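Local structure of putative oxygenase (4XAA) at residues T107-V112 against I210-A215; W124-V129 against D164-A169; R134-L139 against H190-V195; C152-P157 against G175-V180. The protein probably acts as an iron- and 2-oxoglutarate-dependent oxygenase of the phytanoyl-CoA dioxygenase family, carrying out oxidative cyclizations in orthosomycin biosynthesis. All blocks are in the same frame, centred on the assembly; numbering follows the deposited sequence.

Contact 1: residues T107-V112 against I210-A215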
loop_
_atom_site.group_PDB
_atom_site.type_symbol
_atom_site.label_atom_id
_atom_site.label_comp_id
_atom_site.label_asym_id
_atom_site.label_seq_id
_atom_site.Cartn_x
_atom_site.Cartn_y
_atom_site.Cartn_z
ATOM N N THR A 107 11.837 4.342 3.365
ATOM C CA THR A 107 12.696 4.296 2.197
ATOM C C THR A 107 11.983 4.713 0.915
ATOM O O THR A 107 12.616 4.864 -0.124
ATOM C CB THR A 107 13.291 2.892 2.010
ATOM O OG1 THR A 107 12.240 1.924 2.045
ATOM C CG2 THR A 107 14.279 2.580 3.131
ATOM N N ALA A 108 10.675 4.913 0.996
ATOM C CA ALA A 108 9.867 5.232 -0.180
ATOM C C ALA A 108 8.440 5.569 0.219
ATOM O O ALA A 108 7.868 4.975 1.129
ATOM C CB ALA A 108 9.868 4.065 -1.184
ATOM N N TYR A 109 7.869 6.520 -0.496
ATOM C CA TYR A 109 6.537 7.011 -0.221
ATOM C C TYR A 109 5.776 7.053 -1.522
ATOM O O TYR A 109 6.252 7.632 -2.495
ATOM C CB TYR A 109 6.574 8.419 0.385
ATOM C CG TYR A 109 7.454 8.615 1.602
ATOM C CD1 TYR A 109 8.834 8.681 1.482
ATOM C CD2 TYR A 109 6.898 8.791 2.863
ATOM C CE1 TYR A 109 9.645 8.878 2.582
ATOM C CE2 TYR A 109 7.700 9.002 3.978
ATOM C CZ TYR A 109 9.076 9.048 3.835
ATOM O OH TYR A 109 9.891 9.260 4.928
ATOM N N ALA A 110 4.582 6.485 -1.547
ATOM C CA ALA A 110 3.796 6.535 -2.764
ATOM C C ALA A 110 2.320 6.653 -2.476
ATOM O O ALA A 110 1.817 6.158 -1.465
ATOM C CB ALA A 110 4.072 5.287 -3.648
ATOM N N LEU A 111 1.625 7.315 -3.384
ATOM C CA LEU A 111 0.179 7.250 -3.415
ATOM C C LEU A 111 -0.237 6.319 -4.553
ATOM O O LEU A 111 0.038 6.591 -5.725
ATOM C CB LEU A 111 -0.419 8.642 -3.598
ATOM C CG LEU A 111 -1.934 8.823 -3.667
ATOM C CD1 LEU A 111 -2.619 8.537 -2.337
ATOM C CD2 LEU A 111 -2.269 10.223 -4.147
ATOM N N VAL A 112 -0.864 5.200 -4.201
ATOM C CA VAL A 112 -1.446 4.330 -5.204
ATOM C C VAL A 112 -2.968 4.500 -5.192
ATOM O O VAL A 112 -3.577 4.854 -4.163
ATOM C CB VAL A 112 -1.043 2.870 -4.988
ATOM C CG1 VAL A 112 0.415 2.812 -4.553
ATOM C CG2 VAL A 112 -1.923 2.223 -3.956
ATOM N N ILE A 210 -1.942 5.427 0.816
ATOM C CA ILE A 210 -0.569 5.902 0.947
ATOM C C ILE A 210 0.312 4.737 1.381
ATOM O O ILE A 210 0.155 4.221 2.480
ATOM C CB ILE A 210 -0.451 7.075 1.965
ATOM C CG1 ILE A 210 -1.152 8.318 1.425
ATOM C CG2 ILE A 210 0.997 7.403 2.269
ATOM C CD1 ILE A 210 -1.260 9.424 2.430
ATOM N N VAL A 211 1.217 4.313 0.506
ATOM C CA VAL A 211 2.169 3.244 0.817
ATOM C C VAL A 211 3.552 3.819 1.154
ATOM O O VAL A 211 4.169 4.547 0.349
ATOM C CB VAL A 211 2.326 2.243 -0.360
ATOM C CG1 VAL A 211 3.162 1.038 0.053
ATOM C CG2 VAL A 211 0.980 1.797 -0.859
ATOM N N ILE A 212 4.031 3.488 2.347
ATOM C CA ILE A 212 5.339 3.917 2.802
ATOM C C ILE A 212 6.153 2.668 3.096
ATOM O O ILE A 212 5.686 1.741 3.749
ATOM C CB ILE A 212 5.238 4.851 4.060
ATOM C CG1 ILE A 212 4.370 6.073 3.761
ATOM C CG2 ILE A 212 6.602 5.321 4.532
ATOM C CD1 ILE A 212 4.374 7.119 4.879
ATOM N N GLU A 213 7.368 2.611 2.585
ATOM C CA GLU A 213 8.192 1.450 2.869
ATOM C C GLU A 213 9.156 1.741 4.009
ATOM O O GLU A 213 9.839 2.756 3.990
ATOM C CB GLU A 213 8.953 1.022 1.626
ATOM C CG GLU A 213 9.856 -0.165 1.847
ATOM C CD GLU A 213 10.509 -0.626 0.561
ATOM O OE1 GLU A 213 9.773 -1.057 -0.357
ATOM O OE2 GLU A 213 11.752 -0.547 0.463
ATOM N N TYR A 214 9.187 0.857 5.003
ATOM C CA TYR A 214 10.099 0.997 6.131
ATOM C C TYR A 214 11.056 -0.166 6.173
ATOM O O TYR A 214 10.653 -1.316 5.968
ATOM C CB TYR A 214 9.349 1.083 7.469
ATOM C CG TYR A 214 8.433 2.274 7.581
ATOM C CD1 TYR A 214 8.857 3.464 8.188
ATOM C CD2 TYR A 214 7.144 2.215 7.073
ATOM C CE1 TYR A 214 8.001 4.551 8.281
ATOM C CE2 TYR A 214 6.295 3.285 7.157
ATOM C CZ TYR A 214 6.721 4.444 7.758
ATOM O OH TYR A 214 5.845 5.491 7.813
ATOM N N ALA A 215 12.317 0.128 6.488
ATOM C CA ALA A 215 13.360 -0.878 6.381
ATOM C C ALA A 215 14.313 -0.893 7.554
ATOM O O ALA A 215 14.677 0.150 8.074
ATOM C CB ALA A 215 14.152 -0.669 5.084
#
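Two antiparallel strands pair in the larger sheet of the double-stranded beta-helix, 107-112 running along 210-215 at 162° with axes 4.7 Å apart. A110 and V211 form a hydrogen-bonded pair, A110 N reaching V211 O at 2.7 Å and V211 N reaching A110 O at 2.8 Å. Y109 with I212 and L111 with I210 are the non-hydrogen-bonded pairs. Their side chains share one face of the sheet: CD2 of the Y109 ring meets I212 CD1 obliquely at 3.6 Å, and L111 CD1 lies against I210 CG1. On the other face lie the small A108 and A110, with E213 and V211 across from them; the V211 side chain is about 7 Å from the nickel ion. V112 CG1 touches V211 CG2 at 3.9 Å. At the far end T107 binds E213 twice. Its N donates to E213 O at 2.6 Å, and OG1, in the crowded position between backbone N and carbonyl carbon (chi1 51°), donates to E213 OE2 at 3.0 Å from above the carboxylate plane. The same OE2 forms a salt bridge with R128. Strand 68-72 continues the sheet beyond L111, strand 136-142 beyond I210 and I212, and helix 90-100 packs on Y214.

Contact 2: residues W124-V129 against D164-A169. With NI (nickel (II) ion), chain B.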
loop_
_atom_site.group_PDB
_atom_site.type_symbol
_atom_site.label_atom_id
_atom_site.label_comp_id
_atom_site.label_asym_id
_atom_site.label_seq_id
_atom_site.Cartn_x
_atom_site.Cartn_y
_atom_site.Cartn_z
ATOM N N TRP A 124 0.421 -9.535 -10.095
ATOM C CA TRP A 124 1.067 -10.152 -8.948
ATOM C C TRP A 124 2.565 -9.914 -8.991
ATOM O O TRP A 124 3.160 -9.884 -10.057
ATOM C CB TRP A 124 0.769 -11.642 -8.908
ATOM C CG TRP A 124 -0.667 -11.900 -8.665
ATOM C CD1 TRP A 124 -1.648 -12.060 -9.603
ATOM C CD2 TRP A 124 -1.307 -12.004 -7.391
ATOM N NE1 TRP A 124 -2.857 -12.271 -8.987
ATOM C CE2 TRP A 124 -2.675 -12.238 -7.629
ATOM C CE3 TRP A 124 -0.854 -11.938 -6.075
ATOM C CZ2 TRP A 124 -3.590 -12.403 -6.596
ATOM C CZ3 TRP A 124 -1.764 -12.097 -5.051
ATOM C CH2 TRP A 124 -3.115 -12.323 -5.316
ATOM N N HIS A 125 3.164 -9.739 -7.824
ATOM C CA HIS A 125 4.591 -9.478 -7.726
ATOM C C HIS A 125 5.059 -9.602 -6.291
ATOM O O HIS A 125 4.249 -9.749 -5.372
ATOM C CB HIS A 125 4.927 -8.083 -8.255
ATOM C CG HIS A 125 4.352 -6.968 -7.439
ATOM N ND1 HIS A 125 3.084 -6.468 -7.649
ATOM C CD2 HIS A 125 4.878 -6.242 -6.424
ATOM C CE1 HIS A 125 2.858 -5.481 -6.802
ATOM N NE2 HIS A 125 3.931 -5.322 -6.053
ATOM N N ARG A 126 6.374 -9.570 -6.123
ATOM C CA ARG A 126 7.013 -9.420 -4.835
ATOM C C ARG A 126 7.664 -8.069 -4.918
ATOM O O ARG A 126 8.255 -7.748 -5.948
ATOM C CB ARG A 126 8.036 -10.529 -4.562
ATOM C CG ARG A 126 7.469 -11.935 -4.782
ATOM C CD ARG A 126 8.501 -13.024 -4.587
ATOM N NE ARG A 126 8.560 -13.439 -3.196
ATOM C CZ ARG A 126 9.417 -14.334 -2.723
ATOM N NH1 ARG A 126 10.298 -14.895 -3.542
ATOM N NH2 ARG A 126 9.394 -14.664 -1.430
ATOM N N ASP A 127 7.533 -7.262 -3.869
ATOM C CA ASP A 127 8.133 -5.935 -3.859
ATOM C C ASP A 127 9.667 -6.004 -3.888
ATOM O O ASP A 127 10.298 -5.365 -4.719
ATOM C CB ASP A 127 7.649 -5.150 -2.641
ATOM C CG ASP A 127 6.215 -4.703 -2.778
ATOM O OD1 ASP A 127 5.745 -4.559 -3.923
ATOM O OD2 ASP A 127 5.551 -4.494 -1.746
ATOM N N ARG A 128 10.256 -6.790 -2.989
ATOM C CA ARG A 128 11.709 -7.005 -2.956
ATOM C C ARG A 128 12.024 -8.432 -2.524
ATOM O O ARG A 128 11.288 -9.004 -1.710
ATOM C CB ARG A 128 12.399 -6.043 -1.980
ATOM C CG ARG A 128 12.445 -4.592 -2.389
ATOM C CD ARG A 128 13.770 -4.012 -1.975
ATOM N NE ARG A 128 13.646 -3.082 -0.864
ATOM C CZ ARG A 128 14.618 -2.827 0.005
ATOM N NH1 ARG A 128 15.790 -3.453 -0.091
ATOM N NH2 ARG A 128 14.410 -1.951 0.972
ATOM N N VAL A 129 13.107 -9.006 -3.047
ATOM C CA VAL A 129 13.598 -10.274 -2.512
ATOM C C VAL A 129 15.086 -10.247 -2.178
ATOM O O VAL A 129 15.671 -11.300 -1.925
ATOM C CB VAL A 129 13.351 -11.457 -3.466
ATOM C CG1 VAL A 129 11.866 -11.626 -3.729
ATOM C CG2 VAL A 129 14.131 -11.275 -4.754
ATOM N N ASP A 164 14.211 -16.853 -2.831
ATOM C CA ASP A 164 14.320 -15.708 -3.736
ATOM C C ASP A 164 13.912 -16.065 -5.155
ATOM O O ASP A 164 13.356 -15.241 -5.874
ATOM C CB ASP A 164 15.742 -15.153 -3.734
ATOM C CG ASP A 164 16.099 -14.415 -2.437
ATOM O OD1 ASP A 164 15.284 -14.372 -1.481
ATOM O OD2 ASP A 164 17.227 -13.885 -2.371
ATOM N N ASP A 165 14.167 -17.303 -5.556
ATOM C CA ASP A 165 13.909 -17.712 -6.933
ATOM C C ASP A 165 12.497 -18.223 -7.165
ATOM O O ASP A 165 12.217 -18.810 -8.206
ATOM C CB ASP A 165 14.908 -18.790 -7.362
ATOM C CG ASP A 165 14.905 -19.990 -6.432
ATOM O OD1 ASP A 165 14.021 -20.063 -5.564
ATOM O OD2 ASP A 165 15.786 -20.866 -6.569
ATOM N N ALA A 166 11.608 -18.038 -6.199
ATOM C CA ALA A 166 10.255 -18.533 -6.383
ATOM C C ALA A 166 9.603 -17.751 -7.509
ATOM O O ALA A 166 9.693 -16.521 -7.563
ATOM C CB ALA A 166 9.447 -18.424 -5.109
ATOM N N GLU A 167 8.975 -18.479 -8.421
ATOM C CA GLU A 167 8.288 -17.866 -9.544
ATOM C C GLU A 167 6.897 -17.432 -9.139
ATOM O O GLU A 167 6.078 -18.243 -8.741
ATOM C CB GLU A 167 8.207 -18.819 -10.738
ATOM C CG GLU A 167 7.474 -18.199 -11.916
ATOM C CD GLU A 167 7.535 -19.028 -13.196
ATOM O OE1 GLU A 167 7.862 -20.238 -13.120
ATOM O OE2 GLU A 167 7.254 -18.448 -14.277
ATOM N N VAL A 168 6.641 -16.141 -9.263
ATOM C CA VAL A 168 5.437 -15.532 -8.738
ATOM C C VAL A 168 4.175 -16.182 -9.310
ATOM O O VAL A 168 3.190 -16.375 -8.594
ATOM C CB VAL A 168 5.454 -14.005 -9.010
ATOM C CG1 VAL A 168 4.121 -13.358 -8.678
ATOM C CG2 VAL A 168 6.604 -13.353 -8.238
ATOM N N ALA A 169 4.234 -16.570 -10.579
ATOM C CA ALA A 169 3.075 -17.110 -11.274
ATOM C C ALA A 169 2.679 -18.494 -10.783
ATOM O O ALA A 169 1.493 -18.818 -10.761
ATOM C CB ALA A 169 3.331 -17.151 -12.774
HETATM NI NI NI B . 3.520 -4.082 -4.217
HETATM O O HOH W 1 10.782 -14.707 -6.338
HETATM O O HOH W 2 3.398 -2.926 -2.324
HETATM O O HOH W 3 1.389 -2.861 -4.934
HETATM O O HOH W 4 3.502 -1.920 -5.157
#
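The two backbones approach at two places, H125 CA lying 6.2 Å from V168 CA and V129 CA 5.6 Å from D164 CA, with no direct hydrogen bond between them. V168, in the first turn of helix 168-174, turns its two methyls toward W124 and R126: CG1, anti to the backbone N, meets W124 CB at 3.8 Å, while CG2 rests on R126 CG. The R126 chain runs past V168 in the opposite direction and bends at chi3 (88°), so that V129 CG1 lies over one face of the guanidinium. Water 1 sits in the guanidinium plane, accepting from R126 NH1 at 2.8 Å and donating to D164 O and A166 O. R126 also bonds L162 O, P163 O and R193 O, which fixes the rotation of the group. H125 and D127 begin the His-X-Asp...His metal motif of this oxygenase superfamily, completed by H196. Nickel is held by H125 NE2 at 2.2 Å and D127 OD1 at 2.3 Å, with three waters; it probably stands in for iron. H125 ND1 is hydrogen-bonded to P123 O, which would set the rotation of the ring, and D127 OD2 accepts from water 2. D164 OD1 forms a salt bridge with R193.

Contact 3: residues R134-L139 against H190-V195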
loop_
_atom_site.group_PDB
_atom_site.type_symbol
_atom_site.label_atom_id
_atom_site.label_comp_id
_atom_site.label_asym_id
_atom_site.label_seq_id
_atom_site.Cartn_x
_atom_site.Cartn_y
_atom_site.Cartn_z
ATOM N N ARG A 134 10.648 -10.394 7.124
ATOM C CA ARG A 134 10.494 -9.562 8.315
ATOM C C ARG A 134 11.642 -8.574 8.488
ATOM O O ARG A 134 12.134 -8.377 9.592
ATOM C CB ARG A 134 10.374 -10.431 9.571
ATOM C CG ARG A 134 9.334 -9.896 10.506
ATOM C CD ARG A 134 9.461 -10.457 11.900
ATOM N NE ARG A 134 8.519 -9.786 12.789
ATOM C CZ ARG A 134 8.290 -10.142 14.043
ATOM N NH1 ARG A 134 8.937 -11.176 14.558
ATOM N NH2 ARG A 134 7.423 -9.456 14.781
ATOM N N THR A 135 12.048 -7.957 7.386
ATOM C CA THR A 135 13.176 -7.034 7.378
ATOM C C THR A 135 12.758 -5.674 6.819
ATOM O O THR A 135 13.206 -4.629 7.300
ATOM C CB THR A 135 14.346 -7.618 6.560
ATOM O OG1 THR A 135 14.876 -8.754 7.253
ATOM C CG2 THR A 135 15.445 -6.614 6.377
ATOM N N VAL A 136 11.882 -5.696 5.815
ATOM C CA VAL A 136 11.394 -4.475 5.179
ATOM C C VAL A 136 9.892 -4.635 4.985
ATOM O O VAL A 136 9.449 -5.646 4.467
ATOM C CB VAL A 136 12.110 -4.200 3.804
ATOM C CG1 VAL A 136 11.843 -2.797 3.306
ATOM C CG2 VAL A 136 13.599 -4.403 3.921
ATOM N N CYS A 137 9.102 -3.663 5.426
ATOM C CA CYS A 137 7.661 -3.751 5.220
ATOM C C CYS A 137 7.085 -2.513 4.569
ATOM O O CYS A 137 7.707 -1.465 4.557
ATOM C CB CYS A 137 6.931 -4.001 6.547
ATOM S SG CYS A 137 7.102 -2.648 7.732
ATOM N N ASN A 138 5.885 -2.662 4.020
ATOM C CA ASN A 138 5.104 -1.555 3.505
ATOM C C ASN A 138 3.948 -1.267 4.422
ATOM O O ASN A 138 3.219 -2.176 4.811
ATOM C CB ASN A 138 4.567 -1.861 2.109
ATOM C CG ASN A 138 5.625 -1.710 1.015
ATOM O OD1 ASN A 138 5.915 -0.600 0.560
ATOM N ND2 ASN A 138 6.186 -2.832 0.574
ATOM N N LEU A 139 3.772 -0.002 4.779
ATOM C CA LEU A 139 2.572 0.395 5.504
ATOM C C LEU A 139 1.621 1.004 4.509
ATOM O O LEU A 139 1.963 1.972 3.833
ATOM C CB LEU A 139 2.877 1.393 6.628
ATOM C CG LEU A 139 3.103 0.814 8.028
ATOM C CD1 LEU A 139 4.253 -0.158 8.001
ATOM C CD2 LEU A 139 3.384 1.921 9.016
ATOM N N HIS A 190 2.590 -5.153 5.166
ATOM C CA HIS A 190 2.938 -6.397 4.511
ATOM C C HIS A 190 4.410 -6.456 4.194
ATOM O O HIS A 190 5.072 -5.440 3.930
ATOM C CB HIS A 190 2.086 -6.625 3.254
ATOM C CG HIS A 190 2.361 -5.680 2.128
ATOM N ND1 HIS A 190 1.709 -4.475 1.991
ATOM C CD2 HIS A 190 3.181 -5.788 1.051
ATOM C CE1 HIS A 190 2.133 -3.866 0.896
ATOM N NE2 HIS A 190 3.026 -4.644 0.307
ATOM N N ASP A 191 4.928 -7.671 4.276
ATOM C CA ASP A 191 6.336 -7.924 4.035
ATOM C C ASP A 191 6.633 -7.662 2.548
ATOM O O ASP A 191 5.805 -7.960 1.696
ATOM C CB ASP A 191 6.668 -9.356 4.455
ATOM C CG ASP A 191 8.148 -9.609 4.550
ATOM O OD1 ASP A 191 8.844 -9.341 3.545
ATOM O OD2 ASP A 191 8.611 -10.071 5.624
ATOM N N VAL A 192 7.782 -7.082 2.229
ATOM C CA VAL A 192 8.065 -6.771 0.828
ATOM C C VAL A 192 8.262 -8.033 -0.000
ATOM O O VAL A 192 8.224 -7.976 -1.220
ATOM C CB VAL A 192 9.316 -5.888 0.661
ATOM C CG1 VAL A 192 9.045 -4.466 1.128
ATOM C CG2 VAL A 192 10.485 -6.497 1.388
ATOM N N ARG A 193 8.474 -9.169 0.662
ATOM C CA ARG A 193 8.709 -10.426 -0.034
ATOM C C ARG A 193 7.402 -11.110 -0.381
ATOM O O ARG A 193 7.380 -12.174 -0.994
ATOM C CB ARG A 193 9.561 -11.368 0.820
ATOM C CG ARG A 193 10.945 -10.864 1.170
ATOM C CD ARG A 193 11.705 -11.884 1.997
ATOM N NE ARG A 193 11.850 -13.168 1.316
ATOM C CZ ARG A 193 12.830 -13.450 0.457
ATOM N NH1 ARG A 193 13.747 -12.536 0.168
ATOM N NH2 ARG A 193 12.888 -14.642 -0.126
ATOM N N LEU A 194 6.302 -10.501 0.036
ATOM C CA LEU A 194 5.006 -11.136 -0.111
ATOM C C LEU A 194 4.527 -11.111 -1.566
ATOM O O LEU A 194 4.631 -10.094 -2.253
ATOM C CB LEU A 194 3.988 -10.457 0.805
ATOM C CG LEU A 194 2.543 -10.946 0.722
ATOM C CD1 LEU A 194 2.356 -12.244 1.497
ATOM C CD2 LEU A 194 1.609 -9.855 1.234
ATOM N N VAL A 195 4.001 -12.240 -2.029
ATOM C CA VAL A 195 3.354 -12.300 -3.340
ATOM C C VAL A 195 1.970 -11.677 -3.211
ATOM O O VAL A 195 1.160 -12.116 -2.406
ATOM C CB VAL A 195 3.252 -13.724 -3.859
ATOM C CG1 VAL A 195 2.508 -13.746 -5.179
ATOM C CG2 VAL A 195 4.625 -14.308 -3.997
HETATM O O HOH W 5 11.242 -8.584 4.568
HETATM O O HOH W 6 0.414 -2.814 3.486
#
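N138 and H190 make the innermost meeting: N138 CB sits over one face of the imidazole, 3.8 Å from its centroid, with amide and ring planes 23° apart. H190 CG takes the crowded position between backbone N and carbonyl carbon (chi1 68°), and its ring is held from both nitrogens, NE2 by D127 OD2 and ND1 by water 6 at 2.6 Å in the ring plane. H190 is thus a second-shell residue, fixing an aspartate that binds nickel. The N138 amide crosses V192 at about a right angle, ND2 lying 3.3 Å from V192 CG1, and V192 CG2 packs on V136 CB at 3.7 Å. Backbone bonds set this register. N138 and H190 form an antiparallel hydrogen-bonded pair, nearly straight from N138 N to H190 O (2.9 Å, 170°), and V192 N donates to V136 O at 3.1 Å. Further out, D191 is the last residue of its strand. Its CG is anti to the backbone N, so OD2 receives R134 N at 2.6 Å on its syn lone pair, while OD1 accepts from R193 N in an Asx turn within the type I turn D191-L194. Water 5 links T135 N to D191 OD1. Strand 207-215 flanks 136-139 on its other edge, helices 8-18 and 90-100 pack on C137, and a backbone hydrogen bond joins D191 to G19, just before strand 20-25.

Contact 4: residues C152-P157 against G175-V180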
loop_
_atom_site.group_PDB
_atom_site.type_symbol
_atom_site.label_atom_id
_atom_site.label_comp_id
_atom_site.label_asym_id
_atom_site.label_seq_id
_atom_site.Cartn_x
_atom_site.Cartn_y
_atom_site.Cartn_z
ATOM N N CYS A 152 -9.096 -3.912 -3.704
ATOM C CA CYS A 152 -8.255 -4.045 -2.512
ATOM C C CYS A 152 -7.056 -4.966 -2.739
ATOM O O CYS A 152 -6.963 -5.664 -3.746
ATOM C CB CYS A 152 -9.068 -4.566 -1.323
ATOM S SG CYS A 152 -9.491 -6.333 -1.416
ATOM N N LEU A 153 -6.141 -4.951 -1.779
ATOM C CA LEU A 153 -4.961 -5.792 -1.803
ATOM C C LEU A 153 -5.338 -7.265 -1.750
ATOM O O LEU A 153 -6.226 -7.671 -0.994
ATOM C CB LEU A 153 -4.053 -5.436 -0.617
ATOM C CG LEU A 153 -2.665 -6.062 -0.490
ATOM C CD1 LEU A 153 -1.719 -5.438 -1.484
ATOM C CD2 LEU A 153 -2.142 -5.882 0.923
ATOM N N GLU A 154 -4.665 -8.077 -2.546
ATOM C CA GLU A 154 -4.813 -9.511 -2.425
ATOM C C GLU A 154 -3.445 -10.101 -2.187
ATOM O O GLU A 154 -2.448 -9.533 -2.590
ATOM C CB GLU A 154 -5.474 -10.087 -3.665
ATOM C CG GLU A 154 -6.809 -9.422 -3.961
ATOM C CD GLU A 154 -7.568 -10.078 -5.097
ATOM O OE1 GLU A 154 -7.307 -11.266 -5.385
ATOM O OE2 GLU A 154 -8.421 -9.396 -5.706
ATOM N N ALA A 155 -3.376 -11.230 -1.515
ATOM C CA ALA A 155 -2.065 -11.772 -1.203
ATOM C C ALA A 155 -2.103 -13.284 -1.122
ATOM O O ALA A 155 -3.171 -13.880 -0.975
ATOM C CB ALA A 155 -1.542 -11.175 0.121
ATOM N N VAL A 156 -0.933 -13.903 -1.208
ATOM C CA VAL A 156 -0.817 -15.324 -0.945
ATOM C C VAL A 156 -0.120 -15.497 0.389
ATOM O O VAL A 156 1.066 -15.196 0.502
ATOM C CB VAL A 156 -0.023 -16.072 -2.048
ATOM C CG1 VAL A 156 -0.053 -17.574 -1.783
ATOM C CG2 VAL A 156 -0.559 -15.734 -3.437
ATOM N N PRO A 157 -0.855 -15.982 1.410
ATOM C CA PRO A 157 -0.347 -16.132 2.780
ATOM C C PRO A 157 0.885 -17.006 2.836
ATOM O O PRO A 157 0.888 -18.064 2.230
ATOM C CB PRO A 157 -1.504 -16.813 3.521
ATOM C CG PRO A 157 -2.705 -16.523 2.707
ATOM C CD PRO A 157 -2.233 -16.473 1.284
ATOM N N GLY A 175 -1.670 -20.653 -4.641
ATOM C CA GLY A 175 -2.513 -20.031 -3.636
ATOM C C GLY A 175 -2.285 -20.574 -2.237
ATOM O O GLY A 175 -1.306 -21.276 -1.983
ATOM N N PRO A 176 -3.206 -20.268 -1.316
ATOM C CA PRO A 176 -4.447 -19.556 -1.622
ATOM C C PRO A 176 -4.254 -18.060 -1.741
ATOM O O PRO A 176 -3.204 -17.531 -1.394
ATOM C CB PRO A 176 -5.336 -19.885 -0.426
ATOM C CG PRO A 176 -4.360 -20.007 0.701
ATOM C CD PRO A 176 -3.127 -20.649 0.102
ATOM N N VAL A 177 -5.281 -17.399 -2.250
ATOM C CA VAL A 177 -5.277 -15.973 -2.478
ATOM C C VAL A 177 -6.356 -15.392 -1.614
ATOM O O VAL A 177 -7.511 -15.792 -1.732
ATOM C CB VAL A 177 -5.554 -15.629 -3.938
ATOM C CG1 VAL A 177 -5.776 -14.127 -4.096
ATOM C CG2 VAL A 177 -4.429 -16.150 -4.830
ATOM N N VAL A 178 -5.977 -14.467 -0.735
ATOM C CA VAL A 178 -6.900 -13.902 0.227
ATOM C C VAL A 178 -6.918 -12.382 0.135
ATOM O O VAL A 178 -5.880 -11.737 0.205
ATOM C CB VAL A 178 -6.539 -14.346 1.658
ATOM C CG1 VAL A 178 -6.792 -15.838 1.835
ATOM C CG2 VAL A 178 -5.102 -14.048 1.958
ATOM N N PRO A 179 -8.109 -11.799 -0.042
ATOM C CA PRO A 179 -8.219 -10.343 -0.128
ATOM C C PRO A 179 -7.963 -9.689 1.230
ATOM O O PRO A 179 -7.904 -10.378 2.239
ATOM C CB PRO A 179 -9.664 -10.122 -0.596
ATOM C CG PRO A 179 -10.398 -11.327 -0.135
ATOM C CD PRO A 179 -9.416 -12.467 -0.172
ATOM N N VAL A 180 -7.775 -8.378 1.252
ATOM C CA VAL A 180 -7.613 -7.680 2.514
ATOM C C VAL A 180 -8.570 -6.504 2.541
ATOM O O VAL A 180 -8.224 -5.406 2.113
ATOM C CB VAL A 180 -6.162 -7.195 2.741
ATOM C CG1 VAL A 180 -6.046 -6.485 4.080
ATOM C CG2 VAL A 180 -5.201 -8.368 2.713
HETATM O O HOH W 7 -6.696 -2.844 0.946
#
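The edge of the smaller sheet of the double-stranded beta-helix is formed here, where strand 153-155 pairs antiparallel with 178-179. A155 and V178 make the hydrogen-bonded pair: V178 N lies 2.9 Å from A155 O, nearly along the C=O axis, whereas A155 N meets V178 O at 3.1 Å from above the carbonyl plane. E154 and P179 form the non-hydrogen-bonded pair next to it, and V180 N donates to L153 O through a bent bond (130°). Packing is closest around P157 and V156. The P157 ring and the V178 side chain meet tip to tip, CG to CG2 at 3.5 Å, while V156 CG1, anti to the backbone N, lies 3.2 Å from P176 O. A cis peptide joins P176 to G175, which leaves helix 168-174 with positive phi. F20 of strand 20-25 touches A155, V178 and V180. The other end is looser: C152 SG touches P179 CB at 3.9 Å, L153 CD2 stays 4.3 Å from V180 CG2, and water 7 donates to V180 O with only a weak bond from L153 N. On the E154 face, beside W124, the extended glutamate chain crosses V177 obliquely, its OE1 3.5 Å from V177 CG1.

How the contacts relate
Contacts 1 and 3 belong to the larger sheet, where strands 207-215 and 136-142 are neighbours joined by I212 O to L139 N; contact 4 is an edge of the smaller one, and contact 2 lies at the surface, reaching that sheet through strand 122-125. Contact 3 is the most buried, contacts 1 and 4 partly so. Chemistry follows place: a long strand ladder in 1 and a short, proline-interrupted one in 4, both with mainly apolar side chains, polar second-shell groups in 3, metal ligands and water-mediated bonding in 2. Salt bridges connect contact 2 to contacts 1 and 3. W124 of contact 2 packs on V177 of contact 4, and V195 O binds V156 N between contacts 3 and 4.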